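Local coordinates for protein 16S rRNA methyltransferase (Streptomyces sp. DSM 40477, PDB 3MQ2) that methylates N1 of adenine 1408 in 16S rRNA using S-adenosyl-L-methionine, conferring resistance to aminoglycosides such as kanamycin, neomycin and apramycin, at residues 27-33 with 51-57; 42-47 with 80-85; 96-102 with 129-135; 135-139 with 175-179. One frame throughout, in Å; residues are numbered along the deposited sequence.

In the fold
From the N terminus, the chain opens contact 1 at 27-33 and passes through helix 40-48, where contact 2 opens. Strand 52-58 then closes contact 1 and 80-85 closes contact 2, so these two loops cross rather than nest. Contact 1 pairs neighbouring parallel strands, while contact 2 seats the helix that connects them against the edge strand 83-87. Contact 3 follows in series, joining strand 99-105 to the chain entering strand 134-141. Contact 4 opens there, sharing Ser135, and closes at 175-179 on the far edge strand. Together they span the seven-stranded sheet of a Rossmann-like methyltransferase, with strand order 3-2-1-4-5-7-6.

Contact 1: residues 27-33 with 51-57; sequences YDDVVLD and SRLVVAL
Arg52 leans from its own strand onto Val31, a worked example of a long charged side chain laid along the face of a parallel sheet. Its CB sits 3.6 Å from Asp29 O. CG stands anti to the carbonyl carbon (chi1 -51°) and the chain bends at chi3, 79°, which turns the guanidinium onto Val31. There NE, CZ and NH2 all meet one methyl: Val31 CG2 lies over a face of the group, 3.4 Å from NH2. At the edge, in plane, NH2 of Arg52 donates to a water oxygen 2.9 Å away, which in turn donates to Val30 O and weakly to Asp29 OD2. A salt bridge from NH2 to Glu101 and a bond from NH1 to Asn49 hold the rotation of the group, while the carboxylate of Asp29 has Arg131 as its main partner.

From Val30 to Asp33 the backbones form a parallel ladder, Val55 N donating to Val31 O at 2.8 Å. On the other face Leu32 CD1 meets Val55 CG1 at 3.7 Å. Before the ladder, Tyr27 has Leu53 CA over one face of its ring and CD2 3.9 Å from Leu53 CB. The two segments supply the strands of the beta-alpha-beta unit 29-34, 40-48, 52-58; strands 99-105 and 83-87 flank them, and helix 40-48 packs through Pro42 against Asp33, Val54 and Ala56.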
loop_
_atom_site.group_PDB
_atom_site.type_symbol
_atom_site.label_atom_id
_atom_site.label_comp_id
_atom_site.label_asym_id
_atom_site.label_seq_id
_atom_site.Cartn_x
_atom_site.Cartn_y
_atom_site.Cartn_z
ATOM N N TYR A 27 -16.805 -7.812 -8.567
ATOM C CA TYR A 27 -16.522 -7.731 -7.142
ATOM C C TYR A 27 -17.215 -6.545 -6.488
ATOM O O TYR A 27 -17.656 -5.619 -7.165
ATOM C CB TYR A 27 -15.005 -7.721 -6.883
ATOM C CG TYR A 27 -14.348 -9.006 -7.341
ATOM C CD1 TYR A 27 -14.245 -10.085 -6.489
ATOM C CD2 TYR A 27 -13.874 -9.147 -8.639
ATOM C CE1 TYR A 27 -13.676 -11.266 -6.895
ATOM C CE2 TYR A 27 -13.289 -10.336 -9.060
ATOM C CZ TYR A 27 -13.198 -11.392 -8.173
ATOM O OH TYR A 27 -12.636 -12.590 -8.549
ATOM N N ASP A 28 -17.336 -6.601 -5.167
ATOM C CA ASP A 28 -18.037 -5.569 -4.417
ATOM C C ASP A 28 -17.235 -4.280 -4.349
ATOM O O ASP A 28 -17.801 -3.187 -4.345
ATOM C CB ASP A 28 -18.343 -6.055 -2.999
ATOM C CG ASP A 28 -19.412 -7.127 -2.970
ATOM O OD1 ASP A 28 -20.127 -7.278 -3.985
ATOM O OD2 ASP A 28 -19.545 -7.808 -1.931
ATOM N N ASP A 29 -15.915 -4.406 -4.297
ATOM C CA ASP A 29 -15.063 -3.236 -4.124
ATOM C C ASP A 29 -13.623 -3.582 -4.482
ATOM O O ASP A 29 -13.297 -4.745 -4.702
ATOM C CB ASP A 29 -15.145 -2.747 -2.681
ATOM C CG ASP A 29 -14.815 -1.269 -2.537
ATOM O OD1 ASP A 29 -14.547 -0.599 -3.563
ATOM O OD2 ASP A 29 -14.840 -0.781 -1.387
ATOM N N VAL A 30 -12.772 -2.567 -4.532
ATOM C CA VAL A 30 -11.369 -2.776 -4.878
ATOM C C VAL A 30 -10.473 -2.265 -3.755
ATOM O O VAL A 30 -10.695 -1.175 -3.221
ATOM C CB VAL A 30 -10.998 -2.060 -6.196
ATOM C CG1 VAL A 30 -9.503 -2.167 -6.464
ATOM C CG2 VAL A 30 -11.787 -2.640 -7.369
ATOM N N VAL A 31 -9.464 -3.062 -3.401
ATOM C CA VAL A 31 -8.434 -2.669 -2.441
ATOM C C VAL A 31 -7.139 -2.560 -3.218
ATOM O O VAL A 31 -6.876 -3.409 -4.046
ATOM C CB VAL A 31 -8.251 -3.761 -1.363
ATOM C CG1 VAL A 31 -7.105 -3.425 -0.417
ATOM C CG2 VAL A 31 -9.547 -3.967 -0.578
ATOM N N LEU A 32 -6.351 -1.516 -2.971
ATOM C CA LEU A 32 -5.080 -1.325 -3.678
ATOM C C LEU A 32 -3.926 -1.258 -2.688
ATOM O O LEU A 32 -3.972 -0.472 -1.745
ATOM C CB LEU A 32 -5.121 -0.027 -4.486
ATOM C CG LEU A 32 -3.821 0.374 -5.187
ATOM C CD1 LEU A 32 -3.463 -0.648 -6.263
ATOM C CD2 LEU A 32 -3.954 1.752 -5.809
ATOM N N ASP A 33 -2.894 -2.075 -2.905
ATOM C CA ASP A 33 -1.680 -2.009 -2.093
ATOM C C ASP A 33 -0.575 -1.386 -2.946
ATOM O O ASP A 33 -0.216 -1.935 -3.983
ATOM C CB ASP A 33 -1.257 -3.409 -1.625
ATOM C CG ASP A 33 -0.166 -3.373 -0.560
ATOM O OD1 ASP A 33 -0.094 -2.373 0.181
ATOM O OD2 ASP A 33 0.616 -4.343 -0.449
ATOM N N SER A 51 -14.858 -11.416 -1.733
ATOM C CA SER A 51 -15.799 -10.585 -2.477
ATOM C C SER A 51 -15.210 -9.258 -2.961
ATOM O O SER A 51 -15.898 -8.473 -3.614
ATOM C CB SER A 51 -17.050 -10.319 -1.635
ATOM O OG SER A 51 -16.753 -9.438 -0.568
ATOM N N ARG A 52 -13.944 -9.007 -2.650
ATOM C CA ARG A 52 -13.290 -7.786 -3.110
ATOM C C ARG A 52 -12.140 -8.124 -4.038
ATOM O O ARG A 52 -11.520 -9.182 -3.910
ATOM C CB ARG A 52 -12.801 -6.963 -1.920
ATOM C CG ARG A 52 -13.897 -6.742 -0.893
ATOM C CD ARG A 52 -13.328 -6.471 0.483
ATOM N NE ARG A 52 -12.884 -5.093 0.598
ATOM C CZ ARG A 52 -12.329 -4.573 1.684
ATOM N NH1 ARG A 52 -12.138 -5.320 2.765
ATOM N NH2 ARG A 52 -11.961 -3.302 1.682
ATOM N N LEU A 53 -11.888 -7.238 -4.996
ATOM C CA LEU A 53 -10.761 -7.393 -5.904
ATOM C C LEU A 53 -9.567 -6.683 -5.300
ATOM O O LEU A 53 -9.658 -5.513 -4.946
ATOM C CB LEU A 53 -11.090 -6.790 -7.267
ATOM C CG LEU A 53 -9.969 -6.774 -8.302
ATOM C CD1 LEU A 53 -9.458 -8.172 -8.550
ATOM C CD2 LEU A 53 -10.452 -6.121 -9.611
ATOM N N VAL A 54 -8.448 -7.386 -5.178
ATOM C CA VAL A 54 -7.256 -6.798 -4.562
ATOM C C VAL A 54 -6.223 -6.572 -5.639
ATOM O O VAL A 54 -5.861 -7.504 -6.350
ATOM C CB VAL A 54 -6.659 -7.716 -3.468
ATOM C CG1 VAL A 54 -5.408 -7.077 -2.832
ATOM C CG2 VAL A 54 -7.724 -8.010 -2.399
ATOM N N VAL A 55 -5.776 -5.325 -5.768
ATOM C CA VAL A 55 -4.766 -4.957 -6.749
ATOM C C VAL A 55 -3.521 -4.551 -5.973
ATOM O O VAL A 55 -3.614 -3.835 -4.979
ATOM C CB VAL A 55 -5.244 -3.773 -7.630
ATOM C CG1 VAL A 55 -4.188 -3.409 -8.679
ATOM C CG2 VAL A 55 -6.562 -4.126 -8.325
ATOM N N ALA A 56 -2.356 -5.011 -6.408
ATOM C CA ALA A 56 -1.131 -4.657 -5.701
ATOM C C ALA A 56 -0.074 -4.314 -6.711
ATOM O O ALA A 56 0.033 -4.959 -7.745
ATOM C CB ALA A 56 -0.659 -5.807 -4.809
ATOM N N LEU A 57 0.700 -3.276 -6.433
ATOM C CA LEU A 57 1.709 -2.887 -7.405
ATOM C C LEU A 57 3.048 -2.601 -6.753
ATOM O O LEU A 57 3.134 -2.312 -5.547
ATOM C CB LEU A 57 1.232 -1.701 -8.237
ATOM C CG LEU A 57 0.724 -0.481 -7.478
ATOM C CD1 LEU A 57 1.895 0.398 -7.105
ATOM C CD2 LEU A 57 -0.266 0.297 -8.332
HETATM O O HOH W 1 -12.427 -1.653 -0.649
#

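Contact 2: residues 42-47 with 80-85; sequences PYKVAR and LPNLLY
Asn82 and Ala46 share the polar link of this helix-to-strand contact: Asn82 ND2 donates to Ala46 O at 3.0 Å. The bond is nearly straight, 175° at the hydrogen, and the acceptor lies in the amide plane of Asn82, although the donor is tilted from the plane of the carbonyl. That same ND2 also bonds Arg52 O, so one amide nitrogen ties the last turn of helix 40-48 to the backbone at Arg52.

Contacts over flat groups come next. With chi1 at -174°, CG trans to N, the Tyr43 ring lies against Leu80; Leu80 CD1 stands over the ring face, 3.8 Å from the centroid, as a CH-pi contact. The other branch, Leu80 CD2, covers a face of the Arg47 guanidinium at 3.8 Å from NH1.

In the alpha/beta layering of a Rossmann-like methyltransferase, helix 40-48 runs nearly antiparallel to the edge strand, the segment axes 9.1 Å apart at 159°, and also rests on strand 52-58 through Val54.

Apolar contacts fill the layer between. Ala46 CB meets Leu83 CB at 3.9 Å, and Leu83 CD2 reaches Tyr43 CD1 at 3.7 Å while its CD1 touches Pro42. Pro42 CG lies 3.9 Å from Tyr85 CE1, the two side chains crossing at about a right angle; the hydroxyl of Tyr85 goes on to bond Gly39 O.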
loop_
_atom_site.group_PDB
_atom_site.type_symbol
_atom_site.label_atom_id
_atom_site.label_comp_id
_atom_site.label_asym_id
_atom_site.label_seq_id
_atom_site.Cartn_x
_atom_site.Cartn_y
_atom_site.Cartn_z
ATOM N N PRO A 42 -1.121 -8.433 0.195
ATOM C CA PRO A 42 -2.361 -8.477 -0.590
ATOM C C PRO A 42 -2.849 -9.904 -0.834
ATOM O O PRO A 42 -4.041 -10.122 -1.034
ATOM C CB PRO A 42 -1.969 -7.800 -1.915
ATOM C CG PRO A 42 -0.463 -7.877 -1.965
ATOM C CD PRO A 42 -0.022 -7.762 -0.519
ATOM N N TYR A 43 -1.938 -10.869 -0.811
ATOM C CA TYR A 43 -2.341 -12.261 -0.947
ATOM C C TYR A 43 -3.229 -12.622 0.241
ATOM O O TYR A 43 -4.298 -13.215 0.073
ATOM C CB TYR A 43 -1.121 -13.179 -1.015
ATOM C CG TYR A 43 -1.482 -14.617 -1.294
ATOM C CD1 TYR A 43 -1.528 -15.104 -2.595
ATOM C CD2 TYR A 43 -1.788 -15.488 -0.255
ATOM C CE1 TYR A 43 -1.863 -16.422 -2.858
ATOM C CE2 TYR A 43 -2.132 -16.808 -0.511
ATOM C CZ TYR A 43 -2.164 -17.269 -1.813
ATOM O OH TYR A 43 -2.501 -18.584 -2.072
ATOM N N LYS A 44 -2.795 -12.245 1.441
ATOM C CA LYS A 44 -3.640 -12.430 2.622
ATOM C C LYS A 44 -4.965 -11.693 2.498
ATOM O O LYS A 44 -6.022 -12.263 2.757
ATOM C CB LYS A 44 -2.927 -11.998 3.909
ATOM C CG LYS A 44 -3.890 -11.896 5.105
ATOM C CD LYS A 44 -3.155 -11.763 6.426
ATOM C CE LYS A 44 -4.107 -11.852 7.619
ATOM N NZ LYS A 44 -3.376 -11.870 8.929
ATOM N N VAL A 45 -4.920 -10.425 2.094
ATOM C CA VAL A 45 -6.149 -9.658 1.961
ATOM C C VAL A 45 -7.127 -10.329 0.994
ATOM O O VAL A 45 -8.312 -10.477 1.308
ATOM C CB VAL A 45 -5.877 -8.192 1.559
ATOM C CG1 VAL A 45 -7.187 -7.424 1.347
ATOM C CG2 VAL A 45 -5.032 -7.511 2.625
ATOM N N ALA A 46 -6.631 -10.755 -0.167
ATOM C CA ALA A 46 -7.498 -11.405 -1.148
ATOM C C ALA A 46 -8.060 -12.719 -0.603
ATOM O O ALA A 46 -9.240 -13.018 -0.783
ATOM C CB ALA A 46 -6.756 -11.626 -2.476
ATOM N N ARG A 47 -7.214 -13.492 0.073
ATOM C CA ARG A 47 -7.632 -14.767 0.640
ATOM C C ARG A 47 -8.781 -14.551 1.619
ATOM O O ARG A 47 -9.770 -15.301 1.627
ATOM C CB ARG A 47 -6.458 -15.417 1.367
ATOM C CG ARG A 47 -6.838 -16.631 2.192
ATOM C CD ARG A 47 -7.078 -17.829 1.305
ATOM N NE ARG A 47 -5.844 -18.289 0.675
ATOM C CZ ARG A 47 -5.793 -19.238 -0.252
ATOM N NH1 ARG A 47 -6.909 -19.829 -0.662
ATOM N NH2 ARG A 47 -4.628 -19.598 -0.769
ATOM N N LEU A 80 -5.718 -17.497 -6.577
ATOM C CA LEU A 80 -6.795 -16.608 -6.152
ATOM C C LEU A 80 -7.265 -15.784 -7.339
ATOM O O LEU A 80 -6.455 -15.123 -7.992
ATOM C CB LEU A 80 -6.304 -15.646 -5.067
ATOM C CG LEU A 80 -5.909 -16.249 -3.720
ATOM C CD1 LEU A 80 -5.293 -15.186 -2.826
ATOM C CD2 LEU A 80 -7.119 -16.873 -3.051
ATOM N N PRO A 81 -8.576 -15.808 -7.622
ATOM C CA PRO A 81 -9.126 -15.092 -8.776
ATOM C C PRO A 81 -9.225 -13.592 -8.543
ATOM O O PRO A 81 -9.309 -12.835 -9.508
ATOM C CB PRO A 81 -10.543 -15.662 -8.879
ATOM C CG PRO A 81 -10.902 -15.964 -7.459
ATOM C CD PRO A 81 -9.628 -16.496 -6.849
ATOM N N ASN A 82 -9.219 -13.180 -7.281
ATOM C CA ASN A 82 -9.492 -11.788 -6.917
ATOM C C ASN A 82 -8.234 -11.019 -6.543
ATOM O O ASN A 82 -8.264 -10.144 -5.686
ATOM C CB ASN A 82 -10.488 -11.724 -5.757
ATOM C CG ASN A 82 -9.959 -12.386 -4.488
ATOM O OD1 ASN A 82 -9.206 -13.363 -4.548
ATOM N ND2 ASN A 82 -10.351 -11.856 -3.334
ATOM N N LEU A 83 -7.132 -11.357 -7.195
ATOM C CA LEU A 83 -5.836 -10.772 -6.873
ATOM C C LEU A 83 -5.074 -10.487 -8.162
ATOM O O LEU A 83 -4.910 -11.362 -9.013
ATOM C CB LEU A 83 -5.047 -11.738 -5.988
ATOM C CG LEU A 83 -3.642 -11.324 -5.546
ATOM C CD1 LEU A 83 -3.648 -9.945 -4.872
ATOM C CD2 LEU A 83 -3.093 -12.392 -4.595
ATOM N N LEU A 84 -4.611 -9.254 -8.296
ATOM C CA LEU A 84 -3.936 -8.813 -9.494
ATOM C C LEU A 84 -2.684 -8.042 -9.095
ATOM O O LEU A 84 -2.766 -7.057 -8.367
ATOM C CB LEU A 84 -4.883 -7.914 -10.296
ATOM C CG LEU A 84 -4.320 -7.147 -11.479
ATOM C CD1 LEU A 84 -3.897 -8.112 -12.568
ATOM C CD2 LEU A 84 -5.382 -6.182 -12.006
ATOM N N TYR A 85 -1.527 -8.511 -9.557
ATOM C CA TYR A 85 -0.263 -7.819 -9.334
ATOM C C TYR A 85 0.115 -7.010 -10.573
ATOM O O TYR A 85 0.085 -7.525 -11.696
ATOM C CB TYR A 85 0.848 -8.828 -9.020
ATOM C CG TYR A 85 0.676 -9.477 -7.672
ATOM C CD1 TYR A 85 1.044 -8.814 -6.516
ATOM C CD2 TYR A 85 0.117 -10.749 -7.556
ATOM C CE1 TYR A 85 0.882 -9.404 -5.276
ATOM C CE2 TYR A 85 -0.061 -11.343 -6.323
ATOM C CZ TYR A 85 0.323 -10.662 -5.189
ATOM O OH TYR A 85 0.155 -11.247 -3.960
#

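Contact 3: residues 96-102 with 129-135; sequences LSGVGEL and VCRPGAS
Leu96 rests its CB against Val129 CB, 3.9 Å apart. At Gly98 the backbone N is bound by a water that also donates weakly to Cys130 O, and a second water links Gly98 O with Arg131 NH1. Val99 pairs next: its N donates to Val129 O at 2.8 Å, in the carbonyl plane, and its own O accepts Arg131 N at 3.0 Å. The Val99 and Val129 side chains lie side by side, pointing the same way, their CG2 atoms 4.1 Å apart.

Through Val99 the segment pairs with the short strand 130-131; after corners at Gly100 and at the type II beta turn from Arg131 to Ala134, strand 99-105 pairs with strand 134-141 in the methyltransferase sheet. One face of the Arg131 guanidinium has Gly100 CA over it, offset toward the rim, 3.4 Å from NH1, while a salt bridge to Asp29 fixes it from outside. Gly100 O accepts Ser135 N at 3.0 Å from above the carbonyl plane. Glu101 sends its carboxylate to Arg52 and His103, and its CA points a hydrogen at Ser135 O. Leu102 N then donates to Ser135 O at 2.9 Å, and Leu102 CB packs on Cys130 SG.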
loop_
_atom_site.group_PDB
_atom_site.type_symbol
_atom_site.label_atom_id
_atom_site.label_comp_id
_atom_site.label_asym_id
_atom_site.label_seq_id
_atom_site.Cartn_x
_atom_site.Cartn_y
_atom_site.Cartn_z
ATOM N N LEU A 96 -6.307 3.187 -12.696
ATOM C CA LEU A 96 -7.321 2.654 -11.797
ATOM C C LEU A 96 -8.296 3.758 -11.418
ATOM O O LEU A 96 -7.929 4.925 -11.334
ATOM C CB LEU A 96 -6.653 2.092 -10.535
ATOM C CG LEU A 96 -5.729 0.883 -10.712
ATOM C CD1 LEU A 96 -4.777 0.729 -9.534
ATOM C CD2 LEU A 96 -6.548 -0.377 -10.898
ATOM N N SER A 97 -9.546 3.391 -11.171
ATOM C CA SER A 97 -10.503 4.380 -10.714
ATOM C C SER A 97 -11.411 3.753 -9.672
ATOM O O SER A 97 -11.656 2.550 -9.702
ATOM C CB SER A 97 -11.343 4.882 -11.886
ATOM O OG SER A 97 -11.955 3.784 -12.538
ATOM N N GLY A 98 -11.884 4.572 -8.744
ATOM C CA GLY A 98 -12.851 4.140 -7.749
ATOM C C GLY A 98 -12.378 3.117 -6.723
ATOM O O GLY A 98 -13.189 2.378 -6.164
ATOM N N VAL A 99 -11.077 3.063 -6.468
ATOM C CA VAL A 99 -10.557 2.201 -5.402
ATOM C C VAL A 99 -11.245 2.569 -4.079
ATOM O O VAL A 99 -11.467 3.745 -3.809
ATOM C CB VAL A 99 -9.029 2.348 -5.270
ATOM C CG1 VAL A 99 -8.525 1.645 -4.009
ATOM C CG2 VAL A 99 -8.323 1.808 -6.527
ATOM N N GLY A 100 -11.583 1.565 -3.265
ATOM C CA GLY A 100 -12.306 1.794 -2.019
ATOM C C GLY A 100 -11.478 1.718 -0.751
ATOM O O GLY A 100 -11.914 2.156 0.320
ATOM N N GLU A 101 -10.283 1.150 -0.865
ATOM C CA GLU A 101 -9.391 1.022 0.281
ATOM C C GLU A 101 -7.968 0.999 -0.253
ATOM O O GLU A 101 -7.668 0.276 -1.209
ATOM C CB GLU A 101 -9.713 -0.259 1.049
ATOM C CG GLU A 101 -8.756 -0.564 2.202
ATOM C CD GLU A 101 -9.300 -1.633 3.130
ATOM O OE1 GLU A 101 -8.513 -2.208 3.909
ATOM O OE2 GLU A 101 -10.520 -1.894 3.087
ATOM N N LEU A 102 -7.116 1.831 0.337
ATOM C CA LEU A 102 -5.747 2.011 -0.120
ATOM C C LEU A 102 -4.771 1.713 1.020
ATOM O O LEU A 102 -4.921 2.248 2.120
ATOM C CB LEU A 102 -5.558 3.450 -0.580
ATOM C CG LEU A 102 -4.144 3.845 -0.980
ATOM C CD1 LEU A 102 -3.812 3.201 -2.315
ATOM C CD2 LEU A 102 -4.050 5.360 -1.080
ATOM N N VAL A 129 -6.923 7.705 -7.821
ATOM C CA VAL A 129 -7.440 6.386 -8.188
ATOM C C VAL A 129 -8.509 5.900 -7.217
ATOM O O VAL A 129 -9.118 4.849 -7.429
ATOM C CB VAL A 129 -6.322 5.312 -8.299
ATOM C CG1 VAL A 129 -5.250 5.762 -9.281
ATOM C CG2 VAL A 129 -5.718 5.001 -6.935
ATOM N N CYS A 130 -8.737 6.671 -6.161
ATOM C CA CYS A 130 -9.706 6.283 -5.138
ATOM C C CYS A 130 -11.000 7.047 -5.310
ATOM O O CYS A 130 -11.001 8.191 -5.762
ATOM C CB CYS A 130 -9.175 6.604 -3.743
ATOM S SG CYS A 130 -7.740 5.650 -3.254
ATOM N N ARG A 131 -12.107 6.433 -4.915
ATOM C CA ARG A 131 -13.344 7.196 -4.817
ATOM C C ARG A 131 -13.297 8.061 -3.566
ATOM O O ARG A 131 -12.648 7.712 -2.577
ATOM C CB ARG A 131 -14.568 6.272 -4.790
ATOM C CG ARG A 131 -14.638 5.362 -3.577
ATOM C CD ARG A 131 -16.062 4.838 -3.338
ATOM N NE ARG A 131 -16.105 3.982 -2.152
ATOM C CZ ARG A 131 -15.812 2.687 -2.173
ATOM N NH1 ARG A 131 -15.470 2.115 -3.321
ATOM N NH2 ARG A 131 -15.858 1.967 -1.056
ATOM N N PRO A 132 -13.998 9.199 -3.597
ATOM C CA PRO A 132 -14.174 9.949 -2.356
ATOM C C PRO A 132 -14.822 9.029 -1.322
ATOM O O PRO A 132 -15.765 8.303 -1.656
ATOM C CB PRO A 132 -15.150 11.060 -2.757
ATOM C CG PRO A 132 -14.984 11.210 -4.240
ATOM C CD PRO A 132 -14.687 9.819 -4.739
ATOM N N GLY A 133 -14.309 9.043 -0.097
ATOM C CA GLY A 133 -14.819 8.186 0.960
ATOM C C GLY A 133 -14.026 6.902 1.137
ATOM O O GLY A 133 -14.249 6.158 2.096
ATOM N N ALA A 134 -13.100 6.633 0.215
ATOM C CA ALA A 134 -12.215 5.476 0.338
ATOM C C ALA A 134 -11.450 5.537 1.653
ATOM O O ALA A 134 -11.088 6.613 2.112
ATOM C CB ALA A 134 -11.211 5.449 -0.829
ATOM N N SER A 135 -11.182 4.379 2.246
ATOM C CA SER A 135 -10.365 4.330 3.453
ATOM C C SER A 135 -8.905 4.181 3.074
ATOM O O SER A 135 -8.588 3.663 2.011
ATOM C CB SER A 135 -10.777 3.159 4.346
ATOM O OG SER A 135 -10.522 1.918 3.714
HETATM O O HOH W 2 -11.144 7.360 -8.890
HETATM O O HOH W 3 -15.925 3.108 -6.257
#

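Contact 4: residues 135-139 with 175-179; sequences SFLVA and GWKLA
Phe136 presents a ring face to the edge of Trp176, an edge-to-face pair that spans two strands of the sheet with a third, 209-216, lying between them. This is the antiparallel end of the class I methyltransferase fold, where the last strand in sequence inserts between the two before it. The six-membered ring of Trp176 has its centroid 4.5 Å from that of Phe136, the planes inclined at 52°. CE3 of the indole stands over the centre of the phenyl ring, 3.5 Å from Phe136 CD2. A first torsion of 72° puts Phe136 CG between its backbone N and carbonyl carbon and turns the ring toward Trp176.

Beside this pair, Val138 CG2 touches Trp176 CZ3 at 3.8 Å, two residues along the same strand. On the far rim of the phenyl ring, Lys177 O comes within 3.5 Å of Phe136 CE2, and Leu178 CD1 approaches CZ of the same ring at 4.1 Å.

Helices and neighbouring strands make the next shell. Tyr171, on helix 160-173, packs on Phe136 and Val138 and sets its ring steeply against that of Trp176, while Ile216 and, from helix 121-128, Met126 and Ala127 close on the indole. Gly175 ends the preceding helix in a Schellman motif, which turns the chain into the strand. The indole is finally held by its nitrogen, Trp176 NE1 donating to Leu123 O.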
loop_
_atom_site.group_PDB
_atom_site.type_symbol
_atom_site.label_atom_id
_atom_site.label_comp_id
_atom_site.label_asym_id
_atom_site.label_seq_id
_atom_site.Cartn_x
_atom_site.Cartn_y
_atom_site.Cartn_z
ATOM N N SER A 135 -11.182 4.379 2.246
ATOM C CA SER A 135 -10.365 4.330 3.453
ATOM C C SER A 135 -8.905 4.181 3.074
ATOM O O SER A 135 -8.588 3.663 2.011
ATOM C CB SER A 135 -10.777 3.159 4.346
ATOM O OG SER A 135 -10.522 1.918 3.714
ATOM N N PHE A 136 -8.020 4.632 3.954
ATOM C CA PHE A 136 -6.583 4.434 3.735
ATOM C C PHE A 136 -5.876 4.012 5.009
ATOM O O PHE A 136 -6.313 4.337 6.120
ATOM C CB PHE A 136 -5.899 5.670 3.133
ATOM C CG PHE A 136 -5.739 6.834 4.084
ATOM C CD1 PHE A 136 -4.699 6.873 5.009
ATOM C CD2 PHE A 136 -6.607 7.916 4.011
ATOM C CE1 PHE A 136 -4.548 7.971 5.859
ATOM C CE2 PHE A 136 -6.463 9.005 4.846
ATOM C CZ PHE A 136 -5.433 9.039 5.772
ATOM N N LEU A 137 -4.780 3.284 4.818
ATOM C CA LEU A 137 -3.857 2.920 5.875
ATOM C C LEU A 137 -2.455 3.181 5.356
ATOM O O LEU A 137 -2.044 2.603 4.341
ATOM C CB LEU A 137 -4.000 1.442 6.210
ATOM C CG LEU A 137 -2.855 0.814 6.997
ATOM C CD1 LEU A 137 -2.684 1.483 8.359
ATOM C CD2 LEU A 137 -3.128 -0.662 7.152
ATOM N N VAL A 138 -1.731 4.068 6.029
ATOM C CA VAL A 138 -0.307 4.245 5.767
ATOM C C VAL A 138 0.419 3.765 7.007
ATOM O O VAL A 138 0.220 4.306 8.095
ATOM C CB VAL A 138 0.071 5.715 5.508
ATOM C CG1 VAL A 138 1.585 5.847 5.378
ATOM C CG2 VAL A 138 -0.616 6.248 4.247
ATOM N N ALA A 139 1.240 2.732 6.864
ATOM C CA ALA A 139 1.926 2.202 8.036
ATOM C C ALA A 139 3.384 2.585 7.904
ATOM O O ALA A 139 4.117 2.021 7.085
ATOM C CB ALA A 139 1.760 0.709 8.125
ATOM N N GLY A 175 -5.963 16.202 -0.008
ATOM C CA GLY A 175 -7.246 15.526 -0.081
ATOM C C GLY A 175 -7.355 14.234 0.714
ATOM O O GLY A 175 -8.199 13.395 0.406
ATOM N N TRP A 176 -6.497 14.061 1.716
ATOM C CA TRP A 176 -6.608 12.931 2.638
ATOM C C TRP A 176 -7.028 13.415 4.016
ATOM O O TRP A 176 -6.396 14.299 4.584
ATOM C CB TRP A 176 -5.276 12.196 2.799
ATOM C CG TRP A 176 -4.738 11.529 1.561
ATOM C CD1 TRP A 176 -4.751 12.012 0.279
ATOM C CD2 TRP A 176 -4.087 10.255 1.507
ATOM N NE1 TRP A 176 -4.140 11.105 -0.572
ATOM C CE2 TRP A 176 -3.727 10.017 0.162
ATOM C CE3 TRP A 176 -3.762 9.292 2.472
ATOM C CZ2 TRP A 176 -3.069 8.862 -0.242
ATOM C CZ3 TRP A 176 -3.106 8.136 2.067
ATOM C CH2 TRP A 176 -2.769 7.931 0.722
ATOM N N LYS A 177 -8.093 12.827 4.550
ATOM C CA LYS A 177 -8.543 13.153 5.900
ATOM C C LYS A 177 -7.896 12.199 6.887
ATOM O O LYS A 177 -8.276 11.030 6.972
ATOM C CB LYS A 177 -10.065 13.068 6.005
ATOM C CG LYS A 177 -10.594 13.178 7.430
ATOM C CD LYS A 177 -10.031 14.398 8.142
ATOM C CE LYS A 177 -10.542 14.491 9.575
ATOM N NZ LYS A 177 -12.025 14.527 9.637
ATOM N N LEU A 178 -6.904 12.700 7.622
ATOM C CA LEU A 178 -6.185 11.874 8.589
ATOM C C LEU A 178 -6.972 11.812 9.887
ATOM O O LEU A 178 -7.020 12.788 10.636
ATOM C CB LEU A 178 -4.777 12.426 8.840
ATOM C CG LEU A 178 -3.891 11.600 9.778
ATOM C CD1 LEU A 178 -3.794 10.145 9.326
ATOM C CD2 LEU A 178 -2.505 12.223 9.882
ATOM N N ALA A 179 -7.592 10.661 10.143
ATOM C CA ALA A 179 -8.530 10.522 11.254
ATOM C C ALA A 179 -7.874 9.944 12.494
ATOM O O ALA A 179 -8.279 10.240 13.616
ATOM C CB ALA A 179 -9.695 9.651 10.837
#